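Local atomic coordinates of HpuA (Kingella denitrificans ATCC 33394, PDB entry 5EC6), a protein that serves as an outer-membrane lipoprotein receptor for haemoglobin, probably taking part in the acquisition of haem iron by this bacterium. Residues Leu19-Thr24 with Lys79-Phe83; Leu110-Gly114 with Trp141-Ser145; Asn28-Asp32 with Pro51-Thr55. All coordinates share one frame. Where two conformers were deposited one is given. Residues are numbered along the deposited sequence.

Interaction 1: residues Leu19-Thr24 with Lys79-Phe83; sequences LRAVDT and KYYDF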
# COMPACT_ATOMS: atom_id res chain seq x y z
N LEU A 19 -20.72 6.88 0.60
CA LEU A 19 -19.70 7.87 0.82
C LEU A 19 -19.81 9.02 -0.18
O LEU A 19 -19.77 8.82 -1.40
CB LEU A 19 -18.32 7.20 0.71
CG LEU A 19 -17.11 8.09 1.03
CD1 LEU A 19 -17.09 8.53 2.48
CD2 LEU A 19 -15.82 7.38 0.65
N ARG A 20 -19.94 10.24 0.33
CA ARG A 20 -19.95 11.42 -0.49
C ARG A 20 -18.57 11.99 -0.78
O ARG A 20 -17.71 12.07 0.12
CB ARG A 20 -20.85 12.51 0.13
CG ARG A 20 -22.32 12.08 0.19
CD ARG A 20 -23.23 13.18 0.79
NE ARG A 20 -22.65 13.75 2.00
CZ ARG A 20 -22.63 13.18 3.22
NH1 ARG A 20 -23.20 12.01 3.46
NH2 ARG A 20 -22.04 13.82 4.22
N ALA A 21 -18.42 12.47 -1.99
CA ALA A 21 -17.17 13.09 -2.41
C ALA A 21 -16.84 14.33 -1.61
O ALA A 21 -17.74 15.08 -1.18
CB ALA A 21 -17.21 13.44 -3.86
N VAL A 22 -15.55 14.56 -1.43
CA VAL A 22 -15.09 15.80 -0.80
C VAL A 22 -15.08 16.96 -1.78
O VAL A 22 -14.53 16.87 -2.87
CB VAL A 22 -13.67 15.58 -0.20
CG1 VAL A 22 -13.15 16.85 0.46
CG2 VAL A 22 -13.71 14.44 0.81
N ASP A 23 -15.69 18.10 -1.41
CA ASP A 23 -15.67 19.22 -2.34
C ASP A 23 -14.43 20.03 -2.10
O ASP A 23 -14.38 20.96 -1.29
CB ASP A 23 -16.93 20.08 -2.20
CG ASP A 23 -16.88 21.33 -3.03
OD1 ASP A 23 -16.00 21.52 -3.92
OD2 ASP A 23 -17.76 22.16 -2.76
N THR A 24 -13.39 19.72 -2.87
CA THR A 24 -12.12 20.38 -2.73
C THR A 24 -12.14 21.84 -3.21
O THR A 24 -11.20 22.56 -2.96
CB THR A 24 -11.02 19.62 -3.47
OG1 THR A 24 -11.29 19.70 -4.88
CG2 THR A 24 -10.99 18.16 -3.02
N LYS A 79 -13.41 12.67 -8.87
CA LYS A 79 -14.04 12.95 -7.54
C LYS A 79 -13.02 12.55 -6.47
O LYS A 79 -12.31 11.57 -6.63
CB LYS A 79 -15.33 12.20 -7.33
CG LYS A 79 -16.45 12.51 -8.33
CD LYS A 79 -16.92 13.93 -8.17
CE LYS A 79 -18.20 14.22 -8.98
NZ LYS A 79 -17.98 14.28 -10.44
N TYR A 80 -13.00 13.29 -5.37
CA TYR A 80 -12.12 13.03 -4.24
C TYR A 80 -12.85 12.39 -3.07
O TYR A 80 -13.99 12.75 -2.74
CB TYR A 80 -11.50 14.32 -3.75
CG TYR A 80 -10.49 14.99 -4.65
CD1 TYR A 80 -10.89 15.88 -5.64
CD2 TYR A 80 -9.15 14.77 -4.49
CE1 TYR A 80 -9.97 16.48 -6.45
CE2 TYR A 80 -8.22 15.40 -5.26
CZ TYR A 80 -8.63 16.28 -6.24
OH TYR A 80 -7.73 16.92 -7.04
N TYR A 81 -12.18 11.44 -2.42
CA TYR A 81 -12.73 10.69 -1.30
C TYR A 81 -11.78 10.59 -0.13
O TYR A 81 -10.56 10.48 -0.32
CB TYR A 81 -13.17 9.28 -1.70
CG TYR A 81 -14.27 9.31 -2.76
CD1 TYR A 81 -15.62 9.52 -2.38
CD2 TYR A 81 -13.96 9.27 -4.11
CE1 TYR A 81 -16.60 9.65 -3.36
CE2 TYR A 81 -14.95 9.39 -5.10
CZ TYR A 81 -16.25 9.60 -4.71
OH TYR A 81 -17.20 9.67 -5.71
N ASP A 82 -12.31 10.67 1.09
CA ASP A 82 -11.41 10.45 2.22
C ASP A 82 -11.27 8.98 2.55
O ASP A 82 -12.05 8.13 2.13
CB ASP A 82 -11.77 11.34 3.42
CG ASP A 82 -13.24 11.39 3.72
OD1 ASP A 82 -13.93 10.42 3.43
OD2 ASP A 82 -13.69 12.43 4.25
N PHE A 83 -10.20 8.68 3.27
CA PHE A 83 -10.01 7.39 3.87
C PHE A 83 -10.70 7.43 5.23
O PHE A 83 -10.33 8.22 6.09
CB PHE A 83 -8.54 7.09 4.02
CG PHE A 83 -7.81 7.00 2.70
CD1 PHE A 83 -8.00 5.89 1.88
CD2 PHE A 83 -6.95 8.03 2.25
CE1 PHE A 83 -7.33 5.79 0.63
CE2 PHE A 83 -6.30 7.92 1.03
CZ PHE A 83 -6.48 6.81 0.23
O HOH W 1 -15.21 11.21 1.09
O HOH W 2 -14.77 15.66 -5.27
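A near-N-terminal loop, residues 19-24, lies across edge strand 80-81, one of the two outermost strands of a small four-stranded antiparallel sheet, in a surface contact that buries 431 Å² between the segments. The two segments do not run alongside each other: their end-to-end directions differ by 107°, and one direct backbone hydrogen bond joins them, from Val22 N to Tyr80 O (2.7 Å). Ala21 CA also approaches that carbonyl, 3.2 Å from Tyr80 O, as a CA-H...O contact. Where the backbones are too far apart for further direct bonds, water fills in. Water 1 donates to Arg20 O (2.8 Å) and accepts from Asp82 N (2.9 Å), while water 2 does the same between Val22 O (2.7 Å) and Tyr80 N (3.0 Å).

The two tyrosines receive the loop differently. Thr24 CG2 sits over a face of the Tyr80 ring, 3.8 Å from its centroid, in a CH-pi contact, and the same ring meets Phe52 of strand 48-57 with their planes roughly perpendicular. The Tyr81 ring is packed by Leu19 (CD2 to Tyr81 CD1, 3.7 Å) and by Ala21 (CB to Tyr81 CE1, 3.9 Å). Its hydroxyl is hydrogen-bonded to Asp111, whose carboxylate also receives Ala21 N, so the loop and the strand share one acidic anchor.

With its isolated direct bond and two water bridges, this is an irregular, water-mediated edge association, in which an extended loop covers the end strand of an antiparallel sheet without becoming a regular fifth strand.

Interaction 2: residues Leu110-Gly114 with Trp141-Ser145; sequences LDSGG and WMSPS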
# COMPACT_ATOMS: atom_id res chain seq x y z
N LEU A 110 -20.36 4.54 -3.18
CA LEU A 110 -20.06 5.95 -3.36
C LEU A 110 -21.25 6.72 -3.94
O LEU A 110 -22.07 6.15 -4.66
CB LEU A 110 -18.89 6.16 -4.32
CG LEU A 110 -17.62 5.34 -3.96
CD1 LEU A 110 -16.56 5.56 -5.01
CD2 LEU A 110 -17.13 5.71 -2.56
N ASP A 111 -21.25 8.01 -3.71
CA ASP A 111 -22.24 8.91 -4.33
C ASP A 111 -22.45 8.71 -5.84
O ASP A 111 -23.59 8.80 -6.30
CB ASP A 111 -21.96 10.38 -3.99
CG ASP A 111 -20.56 10.84 -4.36
OD1 ASP A 111 -19.76 10.05 -4.90
OD2 ASP A 111 -20.29 12.04 -4.12
N SER A 112 -21.38 8.42 -6.57
CA SER A 112 -21.36 8.20 -8.03
C SER A 112 -21.97 6.87 -8.51
O SER A 112 -22.15 6.66 -9.74
CB SER A 112 -19.90 8.20 -8.51
OG SER A 112 -19.27 7.09 -7.86
N GLY A 113 -22.18 5.95 -7.57
CA GLY A 113 -22.52 4.58 -7.83
C GLY A 113 -21.34 3.65 -7.97
O GLY A 113 -21.49 2.44 -8.21
N GLY A 114 -20.14 4.23 -7.85
CA GLY A 114 -18.96 3.41 -7.75
C GLY A 114 -18.83 2.81 -6.36
O GLY A 114 -19.72 2.90 -5.51
N TRP A 141 -10.77 1.32 -6.60
CA TRP A 141 -12.01 2.02 -6.88
C TRP A 141 -12.72 1.26 -8.01
O TRP A 141 -12.09 0.79 -8.96
CB TRP A 141 -11.71 3.44 -7.28
CG TRP A 141 -12.87 4.28 -7.78
CD1 TRP A 141 -13.66 5.11 -7.05
CD2 TRP A 141 -13.29 4.44 -9.16
NE1 TRP A 141 -14.58 5.76 -7.87
CE2 TRP A 141 -14.35 5.38 -9.18
CE3 TRP A 141 -12.88 3.86 -10.36
CZ2 TRP A 141 -14.98 5.75 -10.36
CZ3 TRP A 141 -13.49 4.28 -11.55
CH2 TRP A 141 -14.53 5.21 -11.53
N MET A 142 -14.03 1.15 -7.87
CA MET A 142 -14.87 0.55 -8.92
C MET A 142 -15.80 1.61 -9.46
O MET A 142 -16.43 2.31 -8.67
CB MET A 142 -15.65 -0.62 -8.36
CG MET A 142 -16.61 -1.22 -9.39
SD MET A 142 -17.69 -2.46 -8.63
CE MET A 142 -16.49 -3.73 -8.82
N SER A 143 -15.90 1.70 -10.79
CA SER A 143 -16.85 2.64 -11.42
C SER A 143 -18.31 2.12 -11.33
O SER A 143 -18.55 0.93 -11.04
CB SER A 143 -16.50 2.92 -12.88
OG SER A 143 -16.90 1.86 -13.71
N PRO A 144 -19.27 3.06 -11.51
CA PRO A 144 -20.65 2.60 -11.68
C PRO A 144 -20.80 1.58 -12.81
O PRO A 144 -21.68 0.70 -12.74
CB PRO A 144 -21.42 3.90 -11.93
CG PRO A 144 -20.44 4.96 -12.12
CD PRO A 144 -19.16 4.52 -11.48
N SER A 145 -19.94 1.66 -13.81
CA SER A 145 -19.91 0.61 -14.86
C SER A 145 -19.22 -0.71 -14.53
O SER A 145 -19.15 -1.61 -15.37
CB SER A 145 -19.45 1.21 -16.18
OG SER A 145 -18.08 1.60 -16.11
O HOH W 3 -16.68 7.88 -7.82
O HOH W 4 -20.11 0.06 -8.92
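Residues 110-114 form a tight turn between strands 104-109 and 115-118, and it meets the chain leaving strand 136-142. Leu110 to Gly113 make a type I beta turn, closed by Gly113 N to Leu110 O (2.9 Å); Leu110 N to Gly114 O (2.9 Å) ties the base of the loop. No direct hydrogen bond crosses between the segments. Instead the backbones come very close at Gly114, whose CA is 4.3 Å from Ser143 CA and 2.9 Å from Met142 O. A CB on Gly114 would clash with that carbonyl. Gly113, with phi near 90°, adopts a conformation that would press a CB against the preceding carbonyl. Water 4 bridges the two backbones, donating to Gly113 O and to Ser143 O (2.8 Å each).

Ser112 OG accepts from Gly114 N (3.0 Å), forming an ST turn within the loop, and is linked through water 3 to Trp141: the water lies 2.7 Å from Ser112 OG and accepts from Trp141 NE1 (3.0 Å). The indole also packs on Leu110, with CD1 of the leucine 3.6 Å from Trp141 CD1. Pro144 covers the turn, its CG 3.4 Å from Ser112 O and its CA 3.6 Å from Gly113 O. Beyond the segments, Leu110 and Ser112 both touch Tyr81, while Trp141 reaches the 75-77 loop.

Strand 115-118 pairs with both 104-109 and 136-142, so this contact gathers one end of three consecutive antiparallel strands of the large sheet. The arrangement is that of a 3:5 beta hairpin, with a type I turn and a G1 beta bulge at Gly113, packed on the end of strand 136-142.

Interaction 3: residues Asn28-Asp32 with Pro51-Thr55; sequences NIVAD and PFTIT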
# COMPACT_ATOMS: atom_id res chain seq x y z
N ASN A 28 -11.60 26.04 2.40
CA ASN A 28 -11.03 25.37 3.56
C ASN A 28 -10.25 24.12 3.18
O ASN A 28 -9.63 23.51 4.04
CB ASN A 28 -12.14 24.98 4.51
CG ASN A 28 -12.67 26.18 5.26
OD1 ASN A 28 -11.94 27.13 5.50
ND2 ASN A 28 -13.90 26.13 5.63
N ILE A 29 -10.28 23.74 1.91
CA ILE A 29 -9.56 22.54 1.45
C ILE A 29 -8.62 22.99 0.36
O ILE A 29 -9.10 23.39 -0.70
CB ILE A 29 -10.54 21.47 0.98
CG1 ILE A 29 -11.43 21.04 2.15
CG2 ILE A 29 -9.79 20.24 0.41
CD1 ILE A 29 -12.53 20.10 1.79
N VAL A 30 -7.32 22.99 0.63
CA VAL A 30 -6.32 23.57 -0.23
C VAL A 30 -5.26 22.53 -0.65
O VAL A 30 -4.62 21.89 0.18
CB VAL A 30 -5.62 24.72 0.46
CG1 VAL A 30 -4.57 25.38 -0.43
CG2 VAL A 30 -6.67 25.73 0.95
N ALA A 31 -5.05 22.41 -1.96
CA ALA A 31 -4.10 21.46 -2.45
C ALA A 31 -2.72 21.85 -1.99
O ALA A 31 -2.34 23.04 -1.97
CB ALA A 31 -4.17 21.38 -3.98
N ASP A 32 -1.96 20.85 -1.55
CA ASP A 32 -0.64 21.05 -1.00
C ASP A 32 0.38 20.80 -2.12
O ASP A 32 0.54 19.66 -2.59
CB ASP A 32 -0.42 20.12 0.20
CG ASP A 32 0.83 20.44 0.98
OD1 ASP A 32 1.76 21.05 0.41
OD2 ASP A 32 0.92 20.03 2.16
N PRO A 51 -2.19 15.24 -1.74
CA PRO A 51 -2.12 15.90 -0.40
C PRO A 51 -2.87 17.23 -0.36
O PRO A 51 -2.86 18.01 -1.33
CB PRO A 51 -0.63 16.15 -0.24
CG PRO A 51 -0.13 16.39 -1.64
CD PRO A 51 -0.99 15.52 -2.54
N PHE A 52 -3.47 17.51 0.80
CA PHE A 52 -4.25 18.73 1.02
C PHE A 52 -3.97 19.26 2.42
O PHE A 52 -3.54 18.55 3.32
CB PHE A 52 -5.75 18.42 0.91
CG PHE A 52 -6.22 18.22 -0.49
CD1 PHE A 52 -6.11 16.96 -1.07
CD2 PHE A 52 -6.64 19.29 -1.25
CE1 PHE A 52 -6.52 16.76 -2.34
CE2 PHE A 52 -7.01 19.11 -2.57
CZ PHE A 52 -6.96 17.84 -3.10
N THR A 53 -4.23 20.56 2.57
CA THR A 53 -4.30 21.18 3.90
C THR A 53 -5.75 21.55 4.12
O THR A 53 -6.34 22.25 3.31
CB THR A 53 -3.38 22.41 3.92
OG1 THR A 53 -2.03 21.99 3.68
CG2 THR A 53 -3.40 23.10 5.30
N ILE A 54 -6.33 21.00 5.19
CA ILE A 54 -7.75 21.04 5.39
C ILE A 54 -8.04 21.72 6.74
O ILE A 54 -7.52 21.29 7.79
CB ILE A 54 -8.36 19.67 5.29
CG1 ILE A 54 -8.15 19.17 3.85
CG2 ILE A 54 -9.83 19.69 5.65
CD1 ILE A 54 -8.82 17.89 3.52
N THR A 55 -8.92 22.71 6.68
CA THR A 55 -9.35 23.46 7.88
C THR A 55 -10.78 23.11 8.18
O THR A 55 -11.66 23.09 7.28
CB THR A 55 -9.12 24.95 7.65
OG1 THR A 55 -7.74 25.21 7.39
CG2 THR A 55 -9.51 25.76 8.89
O HOH W 5 -6.73 24.81 4.85
O HOH W 6 -1.89 23.32 1.14
O HOH W 7 -0.71 17.90 2.99
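Ile29 and Ile54 lie side by side on one face of the sheet formed by strands 29-31 and 48-57, CG2 of Ile29 lying 4.0 Å from Ile54 CG1. Phe52 widens this apolar patch: Ile29 CG2 is 3.7 Å from its CD2, and Ala31 CB is 3.9 Å from its CE2. The Phe52 ring meets that of Tyr80, from the other edge strand, nearly at right angles, and Val22 and Thr24 of the N-terminal loop touch Ile29.

Around these side chains the backbones pair antiparallel, the short strand axes approaching to 4.6 Å at 156°, the side chains of Ala31 and Phe52 diverging at one end. Ile29 with Ile54 and Ala31 with Phe52 are non-hydrogen-bonded pairs; the hydrogen-bonded pair between them, Val30 with Thr53, is joined by Val30 N to Thr53 O (2.9 Å) and Thr53 N to Val30 O (2.8 Å). Thr55 N to Asn28 O (2.8 Å) and Asp32 N to Pro51 O (3.0 Å) extend the pairing at its ends.

Val30 and Thr53 point to the opposite side, where solvent takes over. Water 6 donates to Val30 O (3.2 Å) and lies 2.9 Å from Thr53 OG1; water 5 donates to Asn28 O (3.3 Å) and sits 2.8 Å from Thr55 OG1, a hydroxyl also bonded to Thr67. Water 7 donates to both Asp32 OD2 (2.8 Å) and Phe52 O (2.9 Å), while the other carboxylate oxygen of Asp32 is held by Ser34.

The result is a classical antiparallel edge pairing: a short strand completes one margin of the four-stranded sheet, with one apolar side and one hydrated side.

In the fold
Interactions 1 and 3 belong to opposite margins of the same four-stranded sheet, and both are surface contacts; interaction 2 is the buried one, on the large sheet. Their chemistry follows place: interaction 3 has the regular hydrogen bonds of strand pairing, interaction 1 one direct bond supplemented by water, and interaction 2 close backbone packing with only water-bridged polar links. The contacts of 1 and 3 merge where Tyr80 meets Phe52 and Val22 meets Ile29. On its other flank, interaction 1 joins interaction 2 through Asp111, linked to Tyr81 and Leu19. Residues 19-24, together with Tyr81, thus link the small sheet to the large sheet's turn, whereas interactions 2 and 3 lie about 13 Å apart at nearest atoms.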